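Local structure of putative lipoprotein (Bacteroides fragilis, 3QNK) at residues Leu215-Ile227 and Ala414-Asp426. The protein is of unknown function but, as a SusD-family outer-membrane lipoprotein, probably binds glycans at the cell surface for uptake. Sequence-based numbering, arbitrary orientation.
Sequences LVDGTTPEKYRSI and AVNMIRQRVGLPD
Helix 408-420 of this SusD-like, alpha-superhelical fold ends in a Schellman motif, with G423 at C-prime, where its positive phi favours glycine; R421, within the type I turn Q420-G423, reaches across to the loop L215-T220, which leads into helix 221-225. R421 NH1 donates to V216 O at 2.7 Å, in the carbonyl plane on a lone pair and nearly in the guanidinium plane, the stronger of the two hydrogen bonds between the segments. Arginine suits the place because its flat guanidinium can lie between apolar groups while its N-H groups bond around the rim. L215 CD2 lies over one face, while Y224 CD1 and I227 CD1 cover the opposite face. The Y224 ring stands almost perpendicular to the guanidinium, planes 85° apart, and turns its edge to R421 NE, with CE1 3.6 Å away. R421 also forms salt bridges, NH1 with E237 and NH2 with E446 on helix 432-446, which probably offset its buried charge. With chi1 at 89° and a bend at chi2, its chain turns its end toward the loop. The backbones meet as well: G218 N donates a weak bond to R421 O at 3.0 Å, and G218, lacking a side chain, lets R421 CD and the Y224 ring come close. D217 shapes this loop through an Asx turn, its OD1 accepting from T219 N and OG1. V422 CG1 packs 3.9 Å from Y224 CD1, and V422 CA makes a CA-H...O contact with G218 O at 3.5 Å.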
loop_
_atom_site.group_PDB
_atom_site.type_symbol
_atom_site.label_atom_id
_atom_site.label_comp_id
_atom_site.label_asym_id
_atom_site.label_seq_id
_atom_site.Cartn_x
_atom_site.Cartn_y
_atom_site.Cartn_z
ATOM N N LEU B 215 33.179 18.224 8.452
ATOM C CA LEU B 215 32.540 18.773 7.245
ATOM C C LEU B 215 33.465 18.618 6.049
ATOM O O LEU B 215 34.652 18.941 6.149
ATOM C CB LEU B 215 32.159 20.254 7.395
ATOM C CG LEU B 215 31.055 20.620 8.382
ATOM C CD1 LEU B 215 30.929 22.112 8.517
ATOM C CD2 LEU B 215 29.716 20.064 7.963
ATOM N N VAL B 216 32.944 18.067 4.933
ATOM C CA VAL B 216 33.706 17.898 3.681
ATOM C C VAL B 216 34.014 19.309 3.161
ATOM O O VAL B 216 33.156 20.200 3.259
ATOM C CB VAL B 216 32.869 17.066 2.662
ATOM C CG1 VAL B 216 33.343 17.214 1.218
ATOM C CG2 VAL B 216 32.760 15.608 3.063
ATOM N N ASP B 217 35.220 19.526 2.635
ATOM C CA ASP B 217 35.588 20.816 2.044
ATOM C C ASP B 217 34.662 21.088 0.833
ATOM O O ASP B 217 34.539 20.240 -0.041
ATOM C CB ASP B 217 37.081 20.798 1.628
ATOM C CG ASP B 217 37.649 22.037 0.949
ATOM O OD1 ASP B 217 36.934 23.056 0.867
ATOM O OD2 ASP B 217 38.833 21.995 0.537
ATOM N N GLY B 218 33.996 22.234 0.834
ATOM C CA GLY B 218 33.105 22.606 -0.248
ATOM C C GLY B 218 33.456 23.912 -0.923
ATOM O O GLY B 218 32.565 24.615 -1.404
ATOM N N THR B 219 34.742 24.233 -1.003
ATOM C CA THR B 219 35.207 25.497 -1.577
ATOM C C THR B 219 35.079 25.541 -3.100
ATOM O O THR B 219 35.218 26.617 -3.688
ATOM C CB THR B 219 36.621 25.817 -1.106
ATOM O OG1 THR B 219 37.445 24.659 -1.255
ATOM C CG2 THR B 219 36.633 26.320 0.342
ATOM N N THR B 220 34.771 24.397 -3.730
ATOM C CA THR B 220 34.452 24.318 -5.158
ATOM C C THR B 220 33.136 23.542 -5.315
ATOM O O THR B 220 32.834 22.680 -4.473
ATOM C CB THR B 220 35.576 23.712 -6.013
ATOM O OG1 THR B 220 35.704 22.324 -5.759
ATOM C CG2 THR B 220 36.887 24.417 -5.871
ATOM N N PRO B 221 32.330 23.844 -6.365
ATOM C CA PRO B 221 31.071 23.094 -6.586
ATOM C C PRO B 221 31.254 21.569 -6.620
ATOM O O PRO B 221 30.507 20.855 -5.949
ATOM C CB PRO B 221 30.613 23.605 -7.949
ATOM C CG PRO B 221 31.196 24.950 -8.044
ATOM C CD PRO B 221 32.538 24.838 -7.433
ATOM N N GLU B 222 32.286 21.083 -7.369
ATOM C CA GLU B 222 32.620 19.667 -7.480
ATOM C C GLU B 222 32.897 19.097 -6.085
ATOM O O GLU B 222 32.342 18.058 -5.738
ATOM C CB GLU B 222 33.814 19.473 -8.421
ATOM N N LYS B 223 33.703 19.811 -5.264
ATOM C CA LYS B 223 34.058 19.412 -3.888
ATOM C C LYS B 223 32.814 19.262 -3.007
ATOM O O LYS B 223 32.682 18.264 -2.319
ATOM C CB LYS B 223 35.021 20.422 -3.248
ATOM C CG LYS B 223 36.486 20.106 -3.457
ATOM C CD LYS B 223 37.335 21.264 -2.970
ATOM C CE LYS B 223 38.793 20.926 -2.965
ATOM N NZ LYS B 223 39.585 21.998 -2.305
ATOM N N TYR B 224 31.896 20.239 -3.049
ATOM C CA TYR B 224 30.657 20.201 -2.273
ATOM C C TYR B 224 29.774 19.034 -2.715
ATOM O O TYR B 224 29.340 18.259 -1.860
ATOM C CB TYR B 224 29.900 21.525 -2.381
ATOM C CG TYR B 224 28.684 21.598 -1.478
ATOM C CD1 TYR B 224 28.791 22.053 -0.165
ATOM C CD2 TYR B 224 27.420 21.254 -1.947
ATOM C CE1 TYR B 224 27.671 22.149 0.658
ATOM C CE2 TYR B 224 26.302 21.321 -1.125
ATOM C CZ TYR B 224 26.431 21.781 0.172
ATOM O OH TYR B 224 25.325 21.854 0.976
ATOM N N ARG B 225 29.548 18.880 -4.053
ATOM C CA ARG B 225 28.737 17.788 -4.635
ATOM C C ARG B 225 29.265 16.408 -4.298
ATOM O O ARG B 225 28.495 15.450 -4.295
ATOM C CB ARG B 225 28.666 17.899 -6.150
ATOM C CG ARG B 225 27.768 18.999 -6.626
ATOM C CD ARG B 225 27.506 18.883 -8.083
ATOM N NE ARG B 225 28.733 18.838 -8.891
ATOM C CZ ARG B 225 29.199 19.836 -9.644
ATOM N NH1 ARG B 225 28.537 20.990 -9.723
ATOM N NH2 ARG B 225 30.305 19.675 -10.348
ATOM N N SER B 226 30.557 16.302 -4.005
ATOM C CA SER B 226 31.189 15.025 -3.682
ATOM C C SER B 226 30.671 14.397 -2.369
ATOM O O SER B 226 31.012 13.255 -2.097
ATOM C CB SER B 226 32.704 15.172 -3.637
ATOM O OG SER B 226 33.086 15.720 -2.391
ATOM N N ILE B 227 29.854 15.117 -1.570
ATOM C CA ILE B 227 29.276 14.593 -0.322
ATOM C C ILE B 227 28.368 13.427 -0.708
ATOM O O ILE B 227 28.389 12.367 -0.074
ATOM C CB ILE B 227 28.525 15.727 0.436
ATOM C CG1 ILE B 227 29.507 16.780 0.995
ATOM C CG2 ILE B 227 27.601 15.188 1.553
ATOM C CD1 ILE B 227 28.867 18.106 1.397
ATOM N N ALA B 414 28.356 29.144 15.071
ATOM C CA ALA B 414 27.839 27.896 14.504
ATOM C C ALA B 414 27.416 28.038 13.012
ATOM O O ALA B 414 27.820 27.215 12.200
ATOM C CB ALA B 414 26.676 27.392 15.333
ATOM N N VAL B 415 26.632 29.066 12.645
ATOM C CA VAL B 415 26.185 29.227 11.257
ATOM C C VAL B 415 27.380 29.595 10.339
ATOM O O VAL B 415 27.408 29.189 9.172
ATOM C CB VAL B 415 24.991 30.230 11.129
ATOM C CG1 VAL B 415 25.398 31.675 11.438
ATOM C CG2 VAL B 415 24.330 30.143 9.765
ATOM N N ASN B 416 28.384 30.311 10.876
ATOM C CA ASN B 416 29.550 30.710 10.091
ATOM C C ASN B 416 30.446 29.506 9.767
ATOM O O ASN B 416 31.229 29.593 8.843
ATOM C CB ASN B 416 30.318 31.841 10.769
ATOM C CG ASN B 416 29.641 33.192 10.613
ATOM O OD1 ASN B 416 28.841 33.403 9.699
ATOM N ND2 ASN B 416 29.907 34.136 11.514
HETATM N N MSE B 417 30.258 28.361 10.431
HETATM C CA MSE B 417 30.982 27.131 10.087
HETATM C C MSE B 417 30.516 26.626 8.719
HETATM O O MSE B 417 31.329 26.202 7.900
HETATM C CB MSE B 417 30.741 26.059 11.155
HETATM C CG MSE B 417 31.460 26.350 12.441
HETATM SE SE MSE B 417 33.393 26.188 12.256
HETATM C CE MSE B 417 33.564 24.327 11.652
ATOM N N ILE B 418 29.207 26.732 8.465
ATOM C CA ILE B 418 28.544 26.324 7.218
ATOM C C ILE B 418 28.974 27.246 6.049
ATOM O O ILE B 418 29.236 26.760 4.933
ATOM C CB ILE B 418 27.016 26.281 7.440
ATOM C CG1 ILE B 418 26.633 25.215 8.499
ATOM C CG2 ILE B 418 26.223 26.099 6.145
ATOM C CD1 ILE B 418 27.272 23.838 8.357
ATOM N N ARG B 419 29.082 28.554 6.328
ATOM C CA ARG B 419 29.524 29.547 5.350
ATOM C C ARG B 419 31.023 29.410 5.075
ATOM O O ARG B 419 31.447 29.520 3.926
ATOM C CB ARG B 419 29.224 30.983 5.823
ATOM C CG ARG B 419 27.864 31.200 6.425
ATOM C CD ARG B 419 27.630 32.683 6.504
ATOM N NE ARG B 419 26.804 33.078 5.373
ATOM C CZ ARG B 419 27.108 34.020 4.501
ATOM N NH1 ARG B 419 28.199 34.747 4.652
ATOM N NH2 ARG B 419 26.315 34.259 3.491
ATOM N N GLN B 420 31.824 29.198 6.118
ATOM C CA GLN B 420 33.266 29.026 5.947
ATOM C C GLN B 420 33.566 27.856 5.023
ATOM O O GLN B 420 34.485 27.963 4.220
ATOM C CB GLN B 420 33.998 28.815 7.294
ATOM C CG GLN B 420 34.295 30.100 8.079
ATOM C CD GLN B 420 34.704 29.839 9.535
ATOM O OE1 GLN B 420 34.177 30.471 10.501
ATOM N NE2 GLN B 420 35.682 28.920 9.717
ATOM N N ARG B 421 32.741 26.778 5.073
ATOM C CA ARG B 421 33.088 25.608 4.285
ATOM C C ARG B 421 32.801 25.760 2.790
ATOM O O ARG B 421 33.252 24.901 2.032
ATOM C CB ARG B 421 32.562 24.277 4.869
ATOM C CG ARG B 421 31.232 23.881 4.446
ATOM C CD ARG B 421 31.123 22.858 3.340
ATOM N NE ARG B 421 29.778 22.331 3.516
ATOM C CZ ARG B 421 29.533 21.097 3.916
ATOM N NH1 ARG B 421 30.515 20.202 3.963
ATOM N NH2 ARG B 421 28.299 20.727 4.216
ATOM N N VAL B 422 32.158 26.872 2.361
ATOM C CA VAL B 422 31.888 27.173 0.943
ATOM C C VAL B 422 32.537 28.523 0.538
ATOM O O VAL B 422 32.124 29.157 -0.451
ATOM C CB VAL B 422 30.380 27.114 0.595
ATOM C CG1 VAL B 422 29.875 25.675 0.680
ATOM C CG2 VAL B 422 29.549 28.058 1.466
ATOM N N GLY B 423 33.520 28.957 1.323
ATOM C CA GLY B 423 34.250 30.199 1.090
ATOM C C GLY B 423 33.474 31.492 1.250
ATOM O O GLY B 423 33.885 32.534 0.720
ATOM N N LEU B 424 32.341 31.440 1.962
ATOM C CA LEU B 424 31.492 32.621 2.204
ATOM C C LEU B 424 31.985 33.396 3.429
ATOM O O LEU B 424 32.335 32.784 4.433
ATOM C CB LEU B 424 29.996 32.258 2.355
ATOM C CG LEU B 424 29.228 31.980 1.057
ATOM C CD1 LEU B 424 27.827 31.512 1.350
ATOM C CD2 LEU B 424 29.166 33.227 0.162
ATOM N N PRO B 425 32.049 34.742 3.361
ATOM C CA PRO B 425 32.509 35.506 4.526
ATOM C C PRO B 425 31.545 35.367 5.721
ATOM O O PRO B 425 30.370 35.095 5.554
ATOM C CB PRO B 425 32.583 36.940 3.992
ATOM C CG PRO B 425 31.627 36.987 2.897
ATOM C CD PRO B 425 31.665 35.640 2.255
ATOM N N ASP B 426 32.063 35.531 6.921
ATOM C CA ASP B 426 31.279 35.394 8.139
ATOM C C ASP B 426 30.176 36.443 8.282
ATOM O O ASP B 426 30.328 37.601 7.882
ATOM C CB ASP B 426 32.208 35.444 9.365
ATOM C CG ASP B 426 32.978 34.145 9.598
ATOM O OD1 ASP B 426 32.798 33.180 8.790
ATOM O OD2 ASP B 426 33.741 34.076 10.592
#